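Local atomic coordinates of CIR protein (Plasmodium chabaudi chabaudi, PDB entry 6ZYV), a protein that is of unknown function but belongs to the Plasmodium-interspersed repeat (PIR) family of variant antigens, probably displayed on infected red blood cells. Residues A[153-164]-A[188-199]; A[16-24]-A[31-39]. The protein carries 5 engineered substitutions. All blocks are in the same frame, centred on the assembly; numbering follows the deposited sequence.

Contact 1: A[153-164]-A[188-199]; sequences IIPKFYDIFKSL and FVDEYQKFLNDN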
loop_
_atom_site.group_PDB
_atom_site.type_symbol
_atom_site.label_atom_id
_atom_site.label_comp_id
_atom_site.label_asym_id
_atom_site.label_seq_id
_atom_site.Cartn_x
_atom_site.Cartn_y
_atom_site.Cartn_z
ATOM N N ILE A 153 -0.896 -5.100 -14.860
ATOM C CA ILE A 153 -1.766 -4.017 -14.430
ATOM C C ILE A 153 -1.377 -3.394 -13.092
ATOM O O ILE A 153 -1.893 -2.325 -12.782
ATOM C CB ILE A 153 -3.280 -4.386 -14.429
ATOM C CG1 ILE A 153 -3.576 -5.744 -13.796
ATOM C CG2 ILE A 153 -3.875 -4.381 -15.825
ATOM C CD1 ILE A 153 -4.140 -5.676 -12.487
ATOM N N ILE A 154 -0.532 -4.041 -12.280
ATOM C CA ILE A 154 -0.205 -3.513 -10.943
ATOM C C ILE A 154 0.247 -2.013 -10.949
ATOM O O ILE A 154 -0.329 -1.257 -10.161
ATOM C CB ILE A 154 0.766 -4.435 -10.150
ATOM C CG1 ILE A 154 0.019 -5.709 -9.686
ATOM C CG2 ILE A 154 1.380 -3.715 -8.935
ATOM C CD1 ILE A 154 -1.240 -5.437 -8.811
ATOM N N PRO A 155 1.187 -1.527 -11.800
ATOM C CA PRO A 155 1.533 -0.084 -11.767
ATOM C C PRO A 155 0.350 0.865 -12.016
ATOM O O PRO A 155 0.211 1.844 -11.308
ATOM C CB PRO A 155 2.606 0.046 -12.849
ATOM C CG PRO A 155 3.202 -1.305 -12.949
ATOM C CD PRO A 155 2.033 -2.242 -12.778
ATOM N N LYS A 156 -0.521 0.554 -12.976
ATOM C CA LYS A 156 -1.709 1.366 -13.263
ATOM C C LYS A 156 -2.773 1.214 -12.167
ATOM O O LYS A 156 -3.451 2.179 -11.831
ATOM C CB LYS A 156 -2.285 1.031 -14.651
ATOM C CG LYS A 156 -1.362 1.487 -15.762
ATOM C CD LYS A 156 -1.787 0.994 -17.163
ATOM C CE LYS A 156 -0.660 1.131 -18.180
ATOM N NZ LYS A 156 -1.051 0.704 -19.566
ATOM N N PHE A 157 -2.888 0.026 -11.574
ATOM C CA PHE A 157 -3.826 -0.216 -10.481
ATOM C C PHE A 157 -3.420 0.634 -9.268
ATOM O O PHE A 157 -4.279 1.202 -8.580
ATOM C CB PHE A 157 -3.850 -1.729 -10.142
ATOM C CG PHE A 157 -4.712 -2.124 -8.975
ATOM C CD1 PHE A 157 -6.044 -2.469 -9.153
ATOM C CD2 PHE A 157 -4.199 -2.144 -7.694
ATOM C CE1 PHE A 157 -6.833 -2.848 -8.070
ATOM C CE2 PHE A 157 -4.995 -2.513 -6.614
ATOM C CZ PHE A 157 -6.308 -2.846 -6.807
ATOM N N TYR A 158 -2.110 0.736 -9.018
ATOM C CA TYR A 158 -1.551 1.544 -7.932
ATOM C C TYR A 158 -1.875 3.027 -8.118
ATOM O O TYR A 158 -2.147 3.708 -7.146
ATOM C CB TYR A 158 -0.017 1.346 -7.838
ATOM C CG TYR A 158 0.551 1.976 -6.587
ATOM C CD1 TYR A 158 0.421 1.355 -5.355
ATOM C CD2 TYR A 158 1.112 3.243 -6.616
ATOM C CE1 TYR A 158 0.901 1.944 -4.184
ATOM C CE2 TYR A 158 1.569 3.858 -5.443
ATOM C CZ TYR A 158 1.475 3.196 -4.227
ATOM O OH TYR A 158 1.924 3.782 -3.059
ATOM N N ASP A 159 -1.867 3.529 -9.358
ATOM C CA ASP A 159 -2.263 4.913 -9.647
ATOM C C ASP A 159 -3.734 5.162 -9.250
ATOM O O ASP A 159 -4.049 6.221 -8.718
ATOM C CB ASP A 159 -2.038 5.249 -11.121
ATOM C CG ASP A 159 -0.568 5.500 -11.432
ATOM O OD1 ASP A 159 0.164 5.972 -10.528
ATOM O OD2 ASP A 159 -0.141 5.216 -12.578
ATOM N N ILE A 160 -4.618 4.179 -9.469
ATOM C CA ILE A 160 -6.014 4.273 -9.040
ATOM C C ILE A 160 -6.073 4.318 -7.495
ATOM O O ILE A 160 -6.798 5.129 -6.928
ATOM C CB ILE A 160 -6.841 3.097 -9.606
ATOM C CG1 ILE A 160 -6.736 3.038 -11.153
ATOM C CG2 ILE A 160 -8.292 3.171 -9.136
ATOM C CD1 ILE A 160 -7.263 4.266 -11.857
ATOM N N PHE A 161 -5.287 3.464 -6.828
ATOM C CA PHE A 161 -5.207 3.431 -5.374
ATOM C C PHE A 161 -4.731 4.787 -4.821
ATOM O O PHE A 161 -5.224 5.264 -3.797
ATOM C CB PHE A 161 -4.253 2.300 -4.940
ATOM C CG PHE A 161 -3.971 2.266 -3.464
ATOM C CD1 PHE A 161 -4.976 1.993 -2.562
ATOM C CD2 PHE A 161 -2.709 2.531 -2.980
ATOM C CE1 PHE A 161 -4.719 1.957 -1.204
ATOM C CE2 PHE A 161 -2.455 2.488 -1.615
ATOM C CZ PHE A 161 -3.463 2.206 -0.737
ATOM N N LYS A 162 -3.765 5.400 -5.513
ATOM C CA LYS A 162 -3.219 6.707 -5.168
ATOM C C LYS A 162 -4.308 7.782 -5.265
ATOM O O LYS A 162 -4.396 8.624 -4.382
ATOM C CB LYS A 162 -2.054 7.058 -6.105
ATOM C CG LYS A 162 -0.679 6.815 -5.498
ATOM C CD LYS A 162 0.397 7.772 -6.054
ATOM C CE LYS A 162 0.636 7.628 -7.548
ATOM N NZ LYS A 162 1.889 8.325 -7.985
ATOM N N SER A 163 -5.150 7.733 -6.311
ATOM C CA SER A 163 -6.274 8.657 -6.488
ATOM C C SER A 163 -7.288 8.500 -5.357
ATOM O O SER A 163 -7.852 9.494 -4.896
ATOM C CB SER A 163 -6.963 8.425 -7.822
ATOM O OG SER A 163 -6.131 8.879 -8.872
ATOM N N LEU A 164 -7.504 7.257 -4.894
ATOM C CA LEU A 164 -8.387 7.001 -3.769
ATOM C C LEU A 164 -7.767 7.607 -2.497
ATOM O O LEU A 164 -8.475 8.264 -1.730
ATOM C CB LEU A 164 -8.587 5.489 -3.608
ATOM C CG LEU A 164 -9.437 5.038 -2.434
ATOM C CD1 LEU A 164 -10.859 5.663 -2.520
ATOM C CD2 LEU A 164 -9.528 3.509 -2.423
ATOM N N PHE A 188 -13.100 9.800 -9.803
ATOM C CA PHE A 188 -12.481 8.543 -9.414
ATOM C C PHE A 188 -13.130 7.335 -10.128
ATOM O O PHE A 188 -12.411 6.511 -10.686
ATOM C CB PHE A 188 -12.525 8.381 -7.887
ATOM C CG PHE A 188 -12.027 7.026 -7.424
ATOM C CD1 PHE A 188 -10.665 6.740 -7.386
ATOM C CD2 PHE A 188 -12.922 6.019 -7.093
ATOM C CE1 PHE A 188 -10.216 5.473 -7.017
ATOM C CE2 PHE A 188 -12.474 4.759 -6.744
ATOM C CZ PHE A 188 -11.125 4.498 -6.677
ATOM N N VAL A 189 -14.470 7.228 -10.116
ATOM C CA VAL A 189 -15.154 6.119 -10.766
ATOM C C VAL A 189 -14.941 6.158 -12.294
ATOM O O VAL A 189 -14.769 5.098 -12.910
ATOM C CB VAL A 189 -16.646 5.952 -10.355
ATOM C CG1 VAL A 189 -16.793 5.801 -8.853
ATOM C CG2 VAL A 189 -17.553 7.025 -10.914
ATOM N N ASP A 190 -14.875 7.362 -12.893
ATOM C CA ASP A 190 -14.609 7.486 -14.332
ATOM C C ASP A 190 -13.164 7.054 -14.639
ATOM O O ASP A 190 -12.927 6.376 -15.623
ATOM C CB ASP A 190 -14.828 8.932 -14.807
ATOM C CG ASP A 190 -16.288 9.373 -14.861
ATOM O OD1 ASP A 190 -17.180 8.512 -14.704
ATOM O OD2 ASP A 190 -16.536 10.580 -15.060
ATOM N N GLU A 191 -12.213 7.437 -13.785
ATOM C CA GLU A 191 -10.804 7.082 -13.926
ATOM C C GLU A 191 -10.620 5.557 -13.785
ATOM O O GLU A 191 -9.859 4.951 -14.532
ATOM C CB GLU A 191 -9.975 7.820 -12.867
ATOM C CG GLU A 191 -8.479 7.624 -13.029
ATOM C CD GLU A 191 -7.614 8.130 -11.883
ATOM O OE1 GLU A 191 -8.182 8.652 -10.894
ATOM O OE2 GLU A 191 -6.369 7.998 -11.967
ATOM N N TYR A 192 -11.347 4.950 -12.851
ATOM C CA TYR A 192 -11.303 3.516 -12.644
ATOM C C TYR A 192 -11.971 2.758 -13.834
ATOM O O TYR A 192 -11.425 1.753 -14.304
ATOM C CB TYR A 192 -11.964 3.172 -11.316
ATOM C CG TYR A 192 -12.017 1.685 -11.081
ATOM C CD1 TYR A 192 -10.851 0.937 -10.962
ATOM C CD2 TYR A 192 -13.231 1.014 -11.026
ATOM C CE1 TYR A 192 -10.894 -0.434 -10.774
ATOM C CE2 TYR A 192 -13.287 -0.353 -10.810
ATOM C CZ TYR A 192 -12.113 -1.076 -10.683
ATOM O OH TYR A 192 -12.171 -2.442 -10.553
ATOM N N GLN A 193 -13.100 3.273 -14.358
ATOM C CA GLN A 193 -13.768 2.675 -15.516
ATOM C C GLN A 193 -12.825 2.700 -16.727
ATOM O O GLN A 193 -12.725 1.711 -17.437
ATOM C CB GLN A 193 -15.070 3.430 -15.852
ATOM C CG GLN A 193 -15.841 2.849 -17.049
ATOM C CD GLN A 193 -16.364 1.462 -16.758
ATOM O OE1 GLN A 193 -17.373 1.288 -16.072
ATOM N NE2 GLN A 193 -15.688 0.435 -17.270
ATOM N N LYS A 194 -12.076 3.800 -16.905
ATOM C CA LYS A 194 -11.095 3.942 -17.966
ATOM C C LYS A 194 -9.944 2.948 -17.760
ATOM O O LYS A 194 -9.458 2.384 -18.733
ATOM C CB LYS A 194 -10.580 5.381 -18.059
ATOM C CG LYS A 194 -9.660 5.610 -19.247
ATOM C CD LYS A 194 -9.454 7.099 -19.562
ATOM C CE LYS A 194 -8.487 7.322 -20.706
ATOM N NZ LYS A 194 -7.086 7.088 -20.282
ATOM N N PHE A 195 -9.533 2.706 -16.515
ATOM C CA PHE A 195 -8.488 1.731 -16.207
ATOM C C PHE A 195 -8.937 0.300 -16.649
ATOM O O PHE A 195 -8.145 -0.441 -17.221
ATOM C CB PHE A 195 -8.131 1.789 -14.707
ATOM C CG PHE A 195 -7.446 0.560 -14.157
ATOM C CD1 PHE A 195 -6.093 0.343 -14.374
ATOM C CD2 PHE A 195 -8.168 -0.399 -13.467
ATOM C CE1 PHE A 195 -5.486 -0.808 -13.916
ATOM C CE2 PHE A 195 -7.564 -1.558 -13.013
ATOM C CZ PHE A 195 -6.229 -1.757 -13.232
ATOM N N LEU A 196 -10.195 -0.070 -16.376
ATOM C CA LEU A 196 -10.729 -1.379 -16.742
ATOM C C LEU A 196 -10.784 -1.536 -18.258
ATOM O O LEU A 196 -10.401 -2.585 -18.785
ATOM C CB LEU A 196 -12.128 -1.596 -16.133
ATOM C CG LEU A 196 -12.215 -1.606 -14.600
ATOM C CD1 LEU A 196 -13.679 -1.745 -14.114
ATOM C CD2 LEU A 196 -11.343 -2.705 -14.014
ATOM N N ASN A 197 -11.254 -0.478 -18.955
ATOM C CA ASN A 197 -11.393 -0.433 -20.411
ATOM C C ASN A 197 -10.046 -0.415 -21.115
ATOM O O ASN A 197 -9.829 -1.237 -21.977
ATOM C CB ASN A 197 -12.253 0.762 -20.854
ATOM C CG ASN A 197 -13.670 0.729 -20.344
ATOM O OD1 ASN A 197 -14.083 -0.219 -19.681
ATOM N ND2 ASN A 197 -14.461 1.758 -20.624
ATOM N N ASP A 198 -9.140 0.483 -20.753
ATOM C CA ASP A 198 -7.839 0.596 -21.394
ATOM C C ASP A 198 -6.989 -0.652 -21.234
ATOM O O ASP A 198 -6.233 -0.996 -22.136
ATOM C CB ASP A 198 -7.047 1.787 -20.832
ATOM C CG ASP A 198 -7.561 3.165 -21.196
ATOM O OD1 ASP A 198 -8.532 3.254 -22.000
ATOM O OD2 ASP A 198 -7.003 4.154 -20.674
ATOM N N ASN A 199 -7.088 -1.312 -20.089
ATOM C CA ASN A 199 -6.279 -2.493 -19.831
ATOM C C ASN A 199 -6.992 -3.811 -20.074
ATOM O O ASN A 199 -6.439 -4.840 -19.731
ATOM C CB ASN A 199 -5.716 -2.428 -18.433
ATOM C CG ASN A 199 -4.804 -1.230 -18.270
ATOM O OD1 ASN A 199 -3.649 -1.249 -18.682
ATOM N ND2 ASN A 199 -5.310 -0.150 -17.704
#
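Ile160 is the knob of this antiparallel helix pair: its side chain sits among Phe188, Glu191, Tyr192 and Phe195, which meets the definition of knobs-into-holes packing. The axes of the helical segments 154-164 and 188-198 run at 175° to each other and approach to 10.4 Å, and the two segments bury 598 Å² between them.

The apolar contacts divide by branch. Ile160 CG2, anti to its own backbone N, points into the aromatic side of the hole, 3.7 Å from Phe188 CE1 and also against Tyr192 CD1. Ile160 CD1 takes the other side, where it lies along the aliphatic part of Glu191, 3.8 Å from Glu191 CG, the two side chains running past each other in opposite directions. Toward the start of helix 154-174, the Phe195 ring packs obliquely against the backbone, its CE1 3.6 Å from Phe157 N and its CZ 3.9 Å from Phe157 CB, while Lys156 CB lies at the ring edge. At the other end Phe188 turns its edge to Ile160 O, which lies in the ring plane, and Leu164 CB packs obliquely on the same ring.

Two polar links flank this core. The extended chain of Glu191 carries OE1 to the hydroxyl of Ser163, and Ser163 OG donates to the syn lone pair of Glu191 OE1 over 2.9 Å. Lys156 NZ makes a weak bond to Asn199 OD1 at 3.4 Å. Asn199 ND2 in turn donates to Phe195 O, nearly within its own amide plane and at an N-H...O angle of 163°, which fixes the amide's rotation where the helix ends.

Helix 213-226 closes one flank, with Leu215 touching Phe157 and Ile160 and Tyr219 meeting the Phe188 ring; helix 8-20 reaches Leu164 through Leu8.

Contact 2: A[16-24]-A[31-39]; sequences KKIDDCLQI and VCSDDTLYS
Cys21 and Cys32 join in a disulfide that closes a short loop at the end of helix 8-20, one of the cystines of this PIR ectodomain. The SG atoms of Cys21 and Cys32 are 2.0 Å apart and chi3 is 87°, near the unstrained right angle. Cys32 SG stands anti to its backbone N (chi1 -177°), whereas Cys21 SG lies beside its own N. Gln23, bent at chi2, folds back over the bridge and brings OE1 to 3.4 Å from Cys32 CB.

Next to the disulfide, Tyr38 turns its ring edge to the helix end: Cys21 O lies in the ring plane and accepts from Tyr38 OH over 3.3 Å. Ile18 CD1 meets the same ring obliquely, 3.4 Å from Tyr38 CD2, and Leu37 CD2 packs on both Ile18 CD1 and Cys21 CB.

Farther out in the 31-39 loop, Asp34 OD1 accepts from Thr36 N, an Asx turn, and also from Thr36 OG1, both from one face of the carboxylate. Trp94 of helix 81-101 backs Ile18, and Lys58 and Ala61 of helix 55-71 touch Tyr38. A water links the segments, donating to Lys17 O at 2.8 Å and lying 2.7 Å from Ser33 OG.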
loop_
_atom_site.group_PDB
_atom_site.type_symbol
_atom_site.label_atom_id
_atom_site.label_comp_id
_atom_site.label_asym_id
_atom_site.label_seq_id
_atom_site.Cartn_x
_atom_site.Cartn_y
_atom_site.Cartn_z
ATOM N N LYS A 16 2.303 7.742 2.239
ATOM C CA LYS A 16 2.850 9.045 1.848
ATOM C C LYS A 16 4.099 9.421 2.666
ATOM O O LYS A 16 5.109 9.880 2.107
ATOM C CB LYS A 16 1.803 10.170 1.894
ATOM C CG LYS A 16 2.389 11.527 1.450
ATOM C CD LYS A 16 1.779 12.049 0.144
ATOM C CE LYS A 16 2.201 13.458 -0.231
ATOM N NZ LYS A 16 3.666 13.525 -0.501
ATOM N N LYS A 17 4.049 9.170 3.982
ATOM C CA LYS A 17 5.168 9.453 4.886
ATOM C C LYS A 17 6.440 8.682 4.450
ATOM O O LYS A 17 7.488 9.298 4.246
ATOM C CB LYS A 17 4.780 9.106 6.345
ATOM C CG LYS A 17 4.798 10.291 7.302
ATOM C CD LYS A 17 4.114 9.985 8.663
ATOM C CE LYS A 17 2.641 9.580 8.554
ATOM N NZ LYS A 17 2.115 8.920 9.799
ATOM N N ILE A 18 6.328 7.352 4.221
ATOM C CA ILE A 18 7.485 6.575 3.810
ATOM C C ILE A 18 7.950 6.941 2.386
ATOM O O ILE A 18 9.154 6.977 2.145
ATOM C CB ILE A 18 7.319 5.041 4.016
ATOM C CG1 ILE A 18 8.681 4.332 3.958
ATOM C CG2 ILE A 18 6.333 4.419 3.037
ATOM C CD1 ILE A 18 9.733 4.927 4.894
ATOM N N ASP A 19 7.027 7.275 1.473
ATOM C CA ASP A 19 7.391 7.692 0.123
ATOM C C ASP A 19 8.326 8.907 0.134
ATOM O O ASP A 19 9.401 8.860 -0.477
ATOM C CB ASP A 19 6.141 8.018 -0.717
ATOM C CG ASP A 19 5.580 6.870 -1.516
ATOM O OD1 ASP A 19 6.291 5.868 -1.685
ATOM O OD2 ASP A 19 4.411 6.968 -1.968
ATOM N N ASP A 20 7.940 9.980 0.837
ATOM C CA ASP A 20 8.760 11.181 0.893
ATOM C C ASP A 20 10.134 10.926 1.523
ATOM O O ASP A 20 11.099 11.605 1.170
ATOM C CB ASP A 20 8.009 12.296 1.644
ATOM C CG ASP A 20 6.635 12.604 1.061
ATOM O OD1 ASP A 20 6.413 12.298 -0.133
ATOM O OD2 ASP A 20 5.777 13.140 1.801
ATOM N N CYS A 21 10.250 9.934 2.406
ATOM C CA CYS A 21 11.490 9.675 3.112
ATOM C C CYS A 21 12.359 8.605 2.542
ATOM O O CYS A 21 13.336 8.275 3.207
ATOM C CB CYS A 21 11.200 9.381 4.574
ATOM S SG CYS A 21 10.928 10.855 5.577
ATOM N N LEU A 22 12.045 8.037 1.370
ATOM C CA LEU A 22 12.822 6.905 0.878
ATOM C C LEU A 22 14.304 7.224 0.558
ATOM O O LEU A 22 15.124 6.301 0.539
ATOM C CB LEU A 22 12.132 6.202 -0.287
ATOM C CG LEU A 22 12.069 4.668 -0.183
ATOM C CD1 LEU A 22 11.611 4.183 1.202
ATOM C CD2 LEU A 22 11.167 4.100 -1.230
ATOM N N GLN A 23 14.656 8.507 0.363
ATOM C CA GLN A 23 16.043 8.946 0.141
ATOM C C GLN A 23 16.740 8.325 -1.086
ATOM O O GLN A 23 17.955 8.470 -1.239
ATOM C CB GLN A 23 16.893 8.721 1.410
ATOM C CG GLN A 23 17.204 9.990 2.194
ATOM C CD GLN A 23 15.972 10.610 2.794
ATOM O OE1 GLN A 23 15.392 11.553 2.242
ATOM N NE2 GLN A 23 15.548 10.095 3.945
ATOM N N ILE A 24 15.986 7.652 -1.956
ATOM C CA ILE A 24 16.549 7.037 -3.151
ATOM C C ILE A 24 16.517 8.028 -4.304
ATOM O O ILE A 24 15.451 8.511 -4.681
ATOM C CB ILE A 24 15.820 5.717 -3.488
ATOM C CG1 ILE A 24 16.031 4.690 -2.374
ATOM C CG2 ILE A 24 16.265 5.164 -4.837
ATOM C CD1 ILE A 24 15.059 3.700 -2.372
ATOM N N VAL A 31 10.080 15.577 -0.150
ATOM C CA VAL A 31 11.121 15.798 0.858
ATOM C C VAL A 31 10.792 15.068 2.152
ATOM O O VAL A 31 9.641 15.049 2.585
ATOM C CB VAL A 31 11.389 17.304 1.101
ATOM C CG1 VAL A 31 12.598 17.513 2.008
ATOM C CG2 VAL A 31 11.600 18.025 -0.213
ATOM N N CYS A 32 11.806 14.449 2.753
ATOM C CA CYS A 32 11.654 13.684 3.975
ATOM C C CYS A 32 11.359 14.556 5.187
ATOM O O CYS A 32 12.205 15.352 5.602
ATOM C CB CYS A 32 12.878 12.807 4.207
ATOM S SG CYS A 32 12.760 11.751 5.670
ATOM N N SER A 33 10.174 14.360 5.782
ATOM C CA SER A 33 9.725 15.078 6.970
ATOM C C SER A 33 10.515 14.703 8.246
ATOM O O SER A 33 10.493 15.451 9.221
ATOM C CB SER A 33 8.242 14.811 7.195
ATOM O OG SER A 33 8.010 13.419 7.339
ATOM N N ASP A 34 11.190 13.557 8.250
ATOM C CA ASP A 34 11.971 13.115 9.402
ATOM C C ASP A 34 13.069 12.168 8.912
ATOM O O ASP A 34 12.776 11.046 8.502
ATOM C CB ASP A 34 11.056 12.418 10.426
ATOM C CG ASP A 34 11.753 11.847 11.650
ATOM O OD1 ASP A 34 12.876 12.285 11.952
ATOM O OD2 ASP A 34 11.178 10.941 12.295
ATOM N N ASP A 35 14.327 12.610 8.962
ATOM C CA ASP A 35 15.472 11.817 8.509
ATOM C C ASP A 35 15.706 10.532 9.297
ATOM O O ASP A 35 16.402 9.647 8.807
ATOM C CB ASP A 35 16.746 12.668 8.510
ATOM C CG ASP A 35 16.736 13.792 7.495
ATOM O OD1 ASP A 35 15.949 13.710 6.517
ATOM O OD2 ASP A 35 17.526 14.743 7.662
ATOM N N THR A 36 15.148 10.429 10.503
ATOM C CA THR A 36 15.327 9.244 11.329
ATOM C C THR A 36 14.120 8.297 11.329
ATOM O O THR A 36 14.189 7.275 12.005
ATOM C CB THR A 36 15.712 9.673 12.753
ATOM O OG1 THR A 36 14.689 10.530 13.276
ATOM C CG2 THR A 36 17.058 10.393 12.800
ATOM N N LEU A 37 13.045 8.611 10.564
ATOM C CA LEU A 37 11.774 7.872 10.488
ATOM C C LEU A 37 11.886 6.345 10.562
ATOM O O LEU A 37 11.263 5.724 11.426
ATOM C CB LEU A 37 10.986 8.269 9.229
ATOM C CG LEU A 37 9.567 7.731 9.141
ATOM C CD1 LEU A 37 8.624 8.586 9.950
ATOM C CD2 LEU A 37 9.096 7.695 7.714
ATOM N N TYR A 38 12.682 5.737 9.664
ATOM C CA TYR A 38 12.832 4.291 9.639
ATOM C C TYR A 38 14.181 3.809 10.122
ATOM O O TYR A 38 14.442 2.626 10.000
ATOM C CB TYR A 38 12.521 3.724 8.234
ATOM C CG TYR A 38 13.336 4.341 7.116
ATOM C CD1 TYR A 38 14.643 3.939 6.875
ATOM C CD2 TYR A 38 12.807 5.334 6.310
ATOM C CE1 TYR A 38 15.398 4.508 5.857
ATOM C CE2 TYR A 38 13.551 5.909 5.287
ATOM C CZ TYR A 38 14.846 5.493 5.059
ATOM O OH TYR A 38 15.576 6.062 4.037
ATOM N N SER A 39 15.033 4.692 10.682
ATOM C CA SER A 39 16.384 4.336 11.127
ATOM C C SER A 39 16.428 3.139 12.076
ATOM O O SER A 39 17.331 2.309 11.963
ATOM C CB SER A 39 17.109 5.534 11.728
ATOM O OG SER A 39 16.489 6.007 12.911
HETATM O O HOH W 1 8.115 11.839 5.122
#

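How the contacts relate
Contact 2 comes first in the chain and is complete before contact 1 opens; their centres lie about 26 Å apart within one helical ectodomain. Helix 8-20 connects them: its end carries the 16-24 half of contact 2, while Leu8 and Ile15 pack against Phe161 of helix 154-174, which supplies 153-164. The disulfide Cys12-Cys165 makes this link covalent. Helix 81-101 is a second shared neighbour, since Trp94 touches Tyr158 as well as Ile18 and Leu22. The two sites meet directly in a light packing contact, Tyr158 OH to Asp19 OD2 at 4.2 Å. Helix 8-20 is thus cross-linked both to the 31-39 loop, through Cys21-Cys32, and to helix 154-174.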